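Local coordinates for cytokinesis protein 2 (Saccharomyces cerevisiae, PDB 4WPE) that binds phospholipids, probably through its F-BAR domain, and mediates the cytoskeletal rearrangements required for cytokinesis in budding yeast, at residues 116-121 against 220-225. Residues are numbered along the deposited sequence; the frame is centred on the assembly and turned at random.
Sequences ANLQAR and QEMENA
Arg121 reaches Glu221 on an extended chain, with CG anti to the backbone N (chi1 178°) and no bend before NE. Glu221 is also extended beyond CG, and the two side chains cross at about a right angle. Their ends form a salt bridge at the edge of the guanidinium. Arg121 NH1 donates to Glu221 OE2 at 3.1 Å. A weak second bond runs from Arg121 NH2 to Glu221 OE2, at 3.3 Å. That oxygen is met by NH1 on its anti side, and the carboxylate plane is turned 57° from the guanidinium plane. Glu218 forms a further salt bridge with Arg121 NH2, so two acids of helix 170-259 probably share the arginine charge.

Met222, present as selenomethionine, passes alongside Arg121 in the opposite direction. Met222 CG lies over one face of the guanidinium, 3.8 Å from Arg121 NH1. Met222 SE lies 3.9 Å from Arg121 CD. The chain then bends at chi3, and Met222 CE comes to 3.8 Å from Leu118 CD2. The contact is thus apolar at the buried Leu118 and Met222, and charged at its more exposed margin. An alanine in place of Arg121 would probably leave Glu221 and Glu218 without their shared positive partner and uncover one flank of Met222.

The two segments run nearly antiparallel, at 171°, with axes 11.4 Å apart at closest approach. They join helices 76-162 and 170-259, two long helices of the elongated F-BAR domain. Met222 also packs on Tyr122 and Leu125, further along helix 76-162. Helix 21-35 touches Gln119 and Glu223, one from each segment. Gln220 and Asn224 pack against Ile268 and Ala264 of the second subunit, which places helix 170-259 at the dimer interface.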
# COMPACT_ATOMS: atom_id res chain seq x y z
N ALA A 116 -2.42 16.76 24.01
CA ALA A 116 -1.80 17.96 24.56
C ALA A 116 -2.71 18.62 25.59
O ALA A 116 -2.24 19.24 26.55
CB ALA A 116 -1.45 18.93 23.45
N ASN A 117 -4.01 18.49 25.38
CA ASN A 117 -5.00 19.07 26.28
C ASN A 117 -5.16 18.26 27.56
O ASN A 117 -5.38 18.82 28.63
CB ASN A 117 -6.35 19.20 25.56
CG ASN A 117 -6.31 20.23 24.46
OD1 ASN A 117 -5.54 21.19 24.52
ND2 ASN A 117 -7.13 20.04 23.43
N LEU A 118 -5.04 16.94 27.45
CA LEU A 118 -5.03 16.08 28.62
C LEU A 118 -3.85 16.44 29.51
O LEU A 118 -3.99 16.58 30.72
CB LEU A 118 -4.96 14.60 28.23
CG LEU A 118 -6.27 13.91 27.84
CD1 LEU A 118 -6.11 12.40 27.95
CD2 LEU A 118 -7.42 14.40 28.69
N GLN A 119 -2.69 16.59 28.88
CA GLN A 119 -1.47 16.98 29.57
C GLN A 119 -1.63 18.30 30.32
O GLN A 119 -1.18 18.44 31.45
CB GLN A 119 -0.30 17.07 28.58
CG GLN A 119 0.99 17.58 29.19
CD GLN A 119 1.51 16.68 30.29
OE1 GLN A 119 1.41 15.45 30.20
NE2 GLN A 119 2.05 17.28 31.34
N ALA A 120 -2.29 19.27 29.68
CA ALA A 120 -2.50 20.57 30.30
C ALA A 120 -3.36 20.44 31.55
O ALA A 120 -3.04 21.03 32.59
CB ALA A 120 -3.15 21.53 29.31
N ARG A 121 -4.43 19.67 31.46
CA ARG A 121 -5.32 19.48 32.60
C ARG A 121 -4.61 18.71 33.71
O ARG A 121 -4.76 19.04 34.89
CB ARG A 121 -6.59 18.73 32.19
CG ARG A 121 -7.53 18.46 33.36
CD ARG A 121 -8.82 17.78 32.95
NE ARG A 121 -9.79 17.79 34.04
CZ ARG A 121 -10.96 17.16 34.01
NH1 ARG A 121 -11.31 16.47 32.94
NH2 ARG A 121 -11.78 17.23 35.05
N GLN A 220 -10.63 10.22 37.38
CA GLN A 220 -11.38 9.12 36.79
C GLN A 220 -12.10 9.57 35.52
O GLN A 220 -12.35 8.78 34.62
CB GLN A 220 -12.37 8.55 37.81
CG GLN A 220 -13.19 7.38 37.30
CD GLN A 220 -14.11 6.82 38.36
OE1 GLN A 220 -13.73 6.70 39.52
NE2 GLN A 220 -15.33 6.47 37.96
N GLU A 221 -12.43 10.86 35.46
CA GLU A 221 -13.05 11.42 34.26
C GLU A 221 -12.00 11.61 33.18
O GLU A 221 -12.28 11.44 31.99
CB GLU A 221 -13.73 12.75 34.59
CG GLU A 221 -14.24 13.50 33.37
CD GLU A 221 -14.89 14.82 33.73
OE1 GLU A 221 -15.99 14.81 34.34
OE2 GLU A 221 -14.31 15.88 33.41
N MSE A 222 -10.78 11.96 33.59
CA MSE A 222 -9.67 12.13 32.65
C MSE A 222 -9.35 10.83 31.93
O MSE A 222 -9.31 10.78 30.70
CB MSE A 222 -8.42 12.62 33.37
CG MSE A 222 -8.48 14.06 33.84
SE MSE A 222 -6.68 14.75 34.10
CE MSE A 222 -6.06 14.63 32.26
N GLU A 223 -9.12 9.78 32.71
CA GLU A 223 -8.78 8.48 32.16
C GLU A 223 -9.92 7.94 31.30
O GLU A 223 -9.69 7.41 30.21
CB GLU A 223 -8.44 7.48 33.27
CG GLU A 223 -8.05 6.10 32.79
CD GLU A 223 -6.66 6.05 32.14
OE1 GLU A 223 -5.96 7.09 32.13
OE2 GLU A 223 -6.28 4.97 31.66
N ASN A 224 -11.15 8.09 31.78
CA ASN A 224 -12.32 7.64 31.03
C ASN A 224 -12.42 8.36 29.68
O ASN A 224 -12.77 7.75 28.67
CB ASN A 224 -13.60 7.87 31.83
CG ASN A 224 -14.80 7.17 31.22
OD1 ASN A 224 -15.43 7.69 30.30
ND2 ASN A 224 -15.11 5.99 31.73
N ALA A 225 -12.11 9.65 29.68
CA ALA A 225 -12.12 10.43 28.45
C ALA A 225 -10.94 10.06 27.56
O ALA A 225 -10.99 10.23 26.35
CB ALA A 225 -12.10 11.92 28.77